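Local structure of ArtJ (2PVU) at residues 48-52 with 176-180; 67-71 with 103-107; 87-91 with 153-157. The protein binds arginine, lysine and histidine and probably delivers them to its cognate ABC transporter, Art(MP)2. One frame throughout, in Å; residues are numbered along the deposited sequence.

Interaction 1: 48-52 with 176-180; sequences TDAAF and ETTVV. With LYS (lysine), chain E.
Phe52 and Thr178 meet because of how each side chain leaves the backbone. CG of Phe52 lies opposite its backbone N (chi1 -154°), which turns the ring toward the start of helix 178-186, while OG1 of Thr178 (chi1 -60°) sits opposite the carbonyl carbon and reaches the rim of that ring. Thr178 OG1 comes within 3.4 Å of Phe52 CE2, close to the ring plane, and the same hydroxyl is hydrogen-bonded to Gln153. One face of the ring is given over to the bound lysine, whose CE hangs 3.5 Å above the plane at the ring centre. Asp49 OD2 is 2.8 Å from the NZ of that lysine, and it also accepts from Gln153 NE2.

No hydrogen bond runs directly between 48-52 and 176-180; ordered water does the joining. One molecule accepts from Thr178 N at 2.9 Å and lies within donating distance of Asp49 OD2 and of Ala51 O, the latter at 2.7 Å. A second lies between Asp49 OD1 and Glu176 O. This wet seam is where the two lobes of a family 3 extracellular solute-binding protein face each other across the cleft: 48-52 follows strand 44-48 of one lobe, and 176-180 opens a helix of the other, with the ligand enclosed between them.

At the outer side the contact turns apolar. Ala51 CB touches Val179 CG2 at 3.8 Å and Thr177 CG2 at 3.9 Å, so a single methyl group rests against two branches from the helix start. Thr177 is the N-cap there, its OG1 accepting from Val180 N at 3.1 Å. The amide of Thr178, at that same helix start, points its positive end through the water toward the Asp49 carboxylate, which may ease the negative charge there.

Interaction 2: 67-71 with 103-107; sequences DVDLL and MGISG. With LYS (lysine), chain E.
The carboxylate of Asp67 lies flat against the side chain of Ile105. Over one face of the group sit CG1 and CD1 of the isoleucine: Ile105 CG1 stands 3.6 Å from Asp67 CG, almost straight above it, and CD1 is beside it. At the edge the group is polar. Gly107 N donates to Asp67 OD2 at 2.9 Å, approaching nearly along the C-O axis of that oxygen, though the N-H itself is bent to 131°. The other oxygen, OD1, is hydrogen-bonded to Tyr124 OH, so a carboxylate buried in the core is held at both ends, and its rotation is fixed. Glu56 brings a like charge close to OD2, which might raise the affinity of either acid for a proton.

Ile105 CD1 also packs under the start of the helix, 3.5 Å from Asp67 O. One turn on, Leu71 takes over: its CD2 is 4.0 Å from Ile105 CG2, and its CD1 meets Met103 CE at 3.7 Å. Met103 is fully extended, all three torsions near 180°, which carries its terminal methyl out to Leu71; the two chains run past one another in opposite directions.

Gly107 also touches the ligand: its O accepts from the N of the bound lysine at 2.8 Å. The carboxylate is thus a second-shell group that pins the pocket backbone. Helix 66-78 lying against strand 103-104 and the turn after it is the helix-on-parallel-sheet packing of the first lobe in family 3 solute-binding proteins.

Interaction 3: 87-91 with 153-157; sequences IGWDP and QNATT. With LYS (lysine), chain E.
Trp89 and Gln153 close over the side chain of the bound lysine from two sides of the cleft. On one face of the indole lie both the ligand's amino end and the amide of Gln153: the lysine NZ stands 3.5 Å above the ring plane, displaced toward the rim, and Gln153 NE2 comes within 3.3 Å of Trp89 CB, the amide tilted 37° to the ring. With CG anti to the backbone N (chi1 179°) and the chain extended beyond it, Gln153 carries OE1 to within 2.8 Å of the ligand NZ, from which it accepts a hydrogen bond. At the other end of the ligand, Thr157 N donates to the lysine carboxylate O at 2.9 Å.

Around this first shell, the edge of the indole is tied down. Trp89 NE1 donates to Ala155 O at 3.1 Å; the oxygen lies in the ring plane, yet the N-H arrives from above the carbonyl plane, away from a lone-pair direction. That bond helps hold the indole's turn over the ligand. Next to it, Asn154 ND2 bonds Asp90 OD2 at 3.0 Å on the syn side, 29° out of the carboxylate plane, with a weaker bond to OD1, so one amide nitrogen is shared by both carboxylate oxygens.

Farther out, Thr156 is the N-cap of helix 157-166: its OG1 caps Gln159 N and also donates to Gln153 O at 2.7 Å. Gln153 NE2 is held by Glu176 O and Asp49 OD2, and Phe93 meets the Trp89 ring edge-to-face. Helix 89-98, which follows strand 82-86 of one lobe, thus aims its first turn at the bend between strand 150-153 and helix 157-166 of the other.

All three contacts touch the same bound lysine, but in different ways. Interaction 2 is a wholly buried contact inside one lobe, largely apolar with a single carboxylate-backbone bond. Interactions 1 and 3 are partly buried and span the cleft, about 8 Å apart at their centres: interaction 1 is bridged by waters, interaction 3 by direct hydrogen bonds. Gln153 of interaction 3 joins them, its amide bonding to Thr178 and Glu176 of interaction 1. Interaction 2 is tied to interaction 1 through probable hydrogen bonds of Ile105 O with Thr48 OG1 and Ser106 OG with Asp49 N, and its Ser106 O packs on Trp89 of interaction 3.

Interaction 1: 48-52 with 176-180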
# COMPACT_ATOMS: atom_id res chain seq x y z
N THR A 48 10.76 0.78 1.22
CA THR A 48 9.36 1.19 1.40
C THR A 48 9.19 2.64 0.97
O THR A 48 10.18 3.38 0.80
CB THR A 48 8.90 1.00 2.87
OG1 THR A 48 7.46 1.05 2.96
CG2 THR A 48 9.52 2.06 3.83
N ASP A 49 7.93 3.02 0.77
CA ASP A 49 7.54 4.42 0.45
C ASP A 49 6.83 4.91 1.69
O ASP A 49 5.61 4.71 1.80
CB ASP A 49 6.59 4.42 -0.78
CG ASP A 49 5.86 5.75 -0.97
OD1 ASP A 49 6.49 6.79 -0.66
OD2 ASP A 49 4.68 5.73 -1.42
N ALA A 50 7.57 5.50 2.66
CA ALA A 50 6.90 5.78 3.95
C ALA A 50 6.13 7.09 3.87
O ALA A 50 6.49 8.05 4.55
CB ALA A 50 7.88 5.84 5.11
N ALA A 51 5.07 7.09 3.07
CA ALA A 51 4.14 8.22 2.94
C ALA A 51 2.76 7.66 2.69
O ALA A 51 2.05 8.07 1.72
CB ALA A 51 4.60 9.16 1.77
N PHE A 52 2.35 6.67 3.51
CA PHE A 52 1.16 5.83 3.19
C PHE A 52 0.56 5.30 4.51
O PHE A 52 0.41 4.08 4.74
CB PHE A 52 1.58 4.68 2.25
CG PHE A 52 0.47 4.14 1.38
CD1 PHE A 52 0.09 2.81 1.50
CD2 PHE A 52 -0.20 4.97 0.45
CE1 PHE A 52 -0.94 2.27 0.68
CE2 PHE A 52 -1.22 4.46 -0.37
CZ PHE A 52 -1.59 3.09 -0.25
N GLU A 176 4.14 11.51 -6.99
CA GLU A 176 5.12 10.51 -6.52
C GLU A 176 4.75 9.92 -5.17
O GLU A 176 5.22 8.82 -4.84
CB GLU A 176 6.54 11.13 -6.49
CG GLU A 176 7.65 10.19 -6.03
CD GLU A 176 7.71 8.90 -6.82
OE1 GLU A 176 7.36 8.87 -8.04
OE2 GLU A 176 8.17 7.91 -6.20
N THR A 177 3.92 10.63 -4.39
CA THR A 177 3.34 10.07 -3.14
C THR A 177 1.83 10.22 -3.14
O THR A 177 1.28 11.17 -3.75
CB THR A 177 3.89 10.73 -1.89
OG1 THR A 177 3.56 12.13 -1.88
CG2 THR A 177 5.42 10.58 -1.80
N THR A 178 1.16 9.33 -2.41
CA THR A 178 -0.27 9.52 -2.13
C THR A 178 -0.50 10.78 -1.28
O THR A 178 -1.54 11.44 -1.41
CB THR A 178 -0.82 8.26 -1.45
OG1 THR A 178 -0.61 7.21 -2.36
CG2 THR A 178 -2.35 8.37 -1.09
N VAL A 179 0.47 11.14 -0.44
CA VAL A 179 0.36 12.35 0.38
C VAL A 179 0.11 13.58 -0.51
O VAL A 179 -0.82 14.36 -0.26
CB VAL A 179 1.65 12.60 1.23
CG1 VAL A 179 1.64 14.04 1.81
CG2 VAL A 179 1.73 11.57 2.37
N VAL A 180 0.92 13.74 -1.55
CA VAL A 180 0.77 14.86 -2.51
C VAL A 180 -0.54 14.80 -3.32
O VAL A 180 -1.17 15.84 -3.56
CB VAL A 180 1.99 15.00 -3.41
CG1 VAL A 180 1.72 16.02 -4.55
CG2 VAL A 180 3.20 15.44 -2.58
N LYS E . -1.88 -0.95 -3.28
CA LYS E . -1.71 0.00 -4.42
C LYS E . -0.64 -0.54 -5.38
O LYS E . -0.43 0.01 -6.45
CB LYS E . -1.27 1.37 -3.91
CG LYS E . 0.06 1.29 -3.11
CD LYS E . 0.75 2.67 -3.03
CE LYS E . 1.72 2.68 -1.85
NZ LYS E . 2.58 3.98 -1.85
OXT LYS E . 0.05 -1.54 -5.08
O HOH W 1 2.56 7.40 -0.84
O HOH W 2 7.24 7.90 -2.98

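Interaction 2: 67-71 with 103-107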
# COMPACT_ATOMS: atom_id res chain seq x y z
N ASP A 67 2.63 -2.07 8.25
CA ASP A 67 3.61 -2.83 7.48
C ASP A 67 4.92 -2.88 8.26
O ASP A 67 5.63 -3.88 8.19
CB ASP A 67 3.91 -2.18 6.12
CG ASP A 67 2.92 -2.56 5.04
OD1 ASP A 67 2.11 -3.53 5.20
OD2 ASP A 67 3.02 -1.90 3.96
N VAL A 68 5.28 -1.81 8.95
CA VAL A 68 6.51 -1.80 9.78
C VAL A 68 6.48 -2.88 10.87
O VAL A 68 7.45 -3.62 11.03
CB VAL A 68 6.82 -0.41 10.37
CG1 VAL A 68 8.14 -0.43 11.19
CG2 VAL A 68 6.88 0.64 9.23
N ASP A 69 5.39 -2.95 11.62
CA ASP A 69 5.29 -3.88 12.73
C ASP A 69 5.21 -5.30 12.19
O ASP A 69 5.76 -6.23 12.76
CB ASP A 69 4.06 -3.62 13.60
CG ASP A 69 4.17 -2.34 14.41
OD1 ASP A 69 5.29 -1.77 14.50
OD2 ASP A 69 3.13 -1.92 14.96
N LEU A 70 4.48 -5.48 11.10
CA LEU A 70 4.37 -6.81 10.53
C LEU A 70 5.73 -7.27 10.03
O LEU A 70 6.15 -8.40 10.31
CB LEU A 70 3.31 -6.87 9.42
CG LEU A 70 3.20 -8.21 8.71
CD1 LEU A 70 2.71 -9.34 9.63
CD2 LEU A 70 2.28 -8.09 7.53
N LEU A 71 6.45 -6.41 9.30
CA LEU A 71 7.80 -6.77 8.83
C LEU A 71 8.72 -7.22 9.99
O LEU A 71 9.40 -8.22 9.88
CB LEU A 71 8.42 -5.60 8.03
CG LEU A 71 9.84 -5.83 7.47
CD1 LEU A 71 9.84 -6.82 6.32
CD2 LEU A 71 10.45 -4.48 7.07
N MET A 103 14.12 -6.66 -0.87
CA MET A 103 12.75 -6.93 -0.43
C MET A 103 12.04 -5.61 -0.30
O MET A 103 12.69 -4.57 -0.04
CB MET A 103 12.81 -7.58 0.98
CG MET A 103 11.48 -8.05 1.50
SD MET A 103 11.76 -8.88 3.08
CE MET A 103 10.05 -9.15 3.51
N GLY A 104 10.72 -5.63 -0.47
CA GLY A 104 9.93 -4.44 -0.23
C GLY A 104 8.68 -4.76 0.56
O GLY A 104 8.13 -5.87 0.45
N ILE A 105 8.21 -3.80 1.34
CA ILE A 105 6.86 -3.87 1.95
C ILE A 105 6.36 -2.44 1.94
O ILE A 105 7.07 -1.53 2.35
CB ILE A 105 6.82 -4.54 3.39
CG1 ILE A 105 5.37 -4.88 3.80
CG2 ILE A 105 7.53 -3.71 4.43
CD1 ILE A 105 5.22 -5.51 5.16
N SER A 106 5.18 -2.22 1.34
CA SER A 106 4.76 -0.82 1.07
C SER A 106 3.30 -0.78 0.57
O SER A 106 3.01 -0.02 -0.39
CB SER A 106 5.72 -0.20 0.02
OG SER A 106 5.71 1.23 -0.01
N GLY A 107 2.42 -1.59 1.17
CA GLY A 107 0.98 -1.59 0.80
C GLY A 107 0.88 -1.99 -0.67
O GLY A 107 0.06 -1.48 -1.40
N LYS E . -1.88 -0.95 -3.28
CA LYS E . -1.71 0.00 -4.42
C LYS E . -0.64 -0.54 -5.38
O LYS E . -0.43 0.01 -6.45
CB LYS E . -1.27 1.37 -3.91
CG LYS E . 0.06 1.29 -3.11
CD LYS E . 0.75 2.67 -3.03
CE LYS E . 1.72 2.68 -1.85
NZ LYS E . 2.58 3.98 -1.85
OXT LYS E . 0.05 -1.54 -5.08

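Interaction 3: 87-91 with 153-157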
# COMPACT_ATOMS: atom_id res chain seq x y z
N ILE A 87 12.74 4.62 0.64
CA ILE A 87 13.35 5.01 -0.61
C ILE A 87 12.41 5.62 -1.63
O ILE A 87 12.88 6.15 -2.66
CB ILE A 87 14.18 3.89 -1.24
CG1 ILE A 87 13.34 2.63 -1.41
CG2 ILE A 87 15.44 3.65 -0.38
CD1 ILE A 87 14.07 1.53 -2.24
N GLY A 88 11.11 5.58 -1.36
CA GLY A 88 10.18 6.22 -2.29
C GLY A 88 9.66 5.16 -3.26
O GLY A 88 10.24 4.09 -3.40
N TRP A 89 8.54 5.46 -3.92
CA TRP A 89 7.75 4.43 -4.57
C TRP A 89 8.42 4.01 -5.89
O TRP A 89 8.68 2.81 -6.14
CB TRP A 89 6.36 5.02 -4.83
CG TRP A 89 5.36 4.11 -5.53
CD1 TRP A 89 4.84 4.28 -6.82
CD2 TRP A 89 4.80 2.92 -5.02
NE1 TRP A 89 3.94 3.27 -7.10
CE2 TRP A 89 3.92 2.41 -6.02
CE3 TRP A 89 4.95 2.20 -3.81
CZ2 TRP A 89 3.17 1.22 -5.82
CZ3 TRP A 89 4.19 1.02 -3.60
CH2 TRP A 89 3.31 0.54 -4.59
N ASP A 90 8.64 4.96 -6.77
CA ASP A 90 9.21 4.57 -8.05
C ASP A 90 10.66 4.03 -7.89
O ASP A 90 11.04 3.02 -8.52
CB ASP A 90 9.08 5.69 -9.09
CG ASP A 90 7.63 5.81 -9.59
OD1 ASP A 90 7.13 4.87 -10.25
OD2 ASP A 90 6.97 6.82 -9.30
N PRO A 91 11.46 4.69 -7.03
CA PRO A 91 12.77 4.10 -6.71
C PRO A 91 12.72 2.70 -6.16
O PRO A 91 13.64 1.93 -6.44
CB PRO A 91 13.34 5.04 -5.66
CG PRO A 91 12.76 6.43 -6.12
CD PRO A 91 11.30 6.03 -6.44
N GLN A 153 -1.47 8.22 -7.09
CA GLN A 153 -0.04 8.02 -7.00
C GLN A 153 0.44 7.29 -8.26
O GLN A 153 -0.24 6.36 -8.77
CB GLN A 153 0.36 7.30 -5.73
CG GLN A 153 1.89 7.07 -5.64
CD GLN A 153 2.31 6.47 -4.30
OE1 GLN A 153 1.50 5.88 -3.58
NE2 GLN A 153 3.59 6.60 -3.99
N ASN A 154 1.54 7.78 -8.82
CA ASN A 154 2.11 7.20 -10.05
C ASN A 154 2.27 5.68 -9.91
O ASN A 154 2.71 5.21 -8.87
CB ASN A 154 3.49 7.79 -10.32
CG ASN A 154 4.04 7.38 -11.66
OD1 ASN A 154 3.42 7.66 -12.69
ND2 ASN A 154 5.20 6.72 -11.66
N ALA A 155 1.97 4.94 -10.97
CA ALA A 155 2.27 3.50 -11.00
C ALA A 155 1.65 2.71 -9.84
O ALA A 155 2.29 1.84 -9.23
CB ALA A 155 3.78 3.26 -11.10
N THR A 156 0.36 2.99 -9.59
CA THR A 156 -0.44 2.28 -8.61
C THR A 156 -1.67 1.65 -9.26
O THR A 156 -2.05 1.98 -10.40
CB THR A 156 -0.92 3.18 -7.44
OG1 THR A 156 -1.73 4.23 -7.97
CG2 THR A 156 0.27 3.81 -6.69
N THR A 157 -2.30 0.73 -8.52
CA THR A 157 -3.54 0.12 -9.00
C THR A 157 -4.66 1.19 -9.01
O THR A 157 -5.65 1.02 -9.70
CB THR A 157 -3.95 -1.08 -8.14
OG1 THR A 157 -3.93 -0.66 -6.78
CG2 THR A 157 -2.96 -2.24 -8.28
N LYS E . -1.88 -0.95 -3.28
CA LYS E . -1.71 0.00 -4.42
C LYS E . -0.64 -0.54 -5.38
O LYS E . -0.43 0.01 -6.45
CB LYS E . -1.27 1.37 -3.91
CG LYS E . 0.06 1.29 -3.11
CD LYS E . 0.75 2.67 -3.03
CE LYS E . 1.72 2.68 -1.85
NZ LYS E . 2.58 3.98 -1.85
OXT LYS E . 0.05 -1.54 -5.08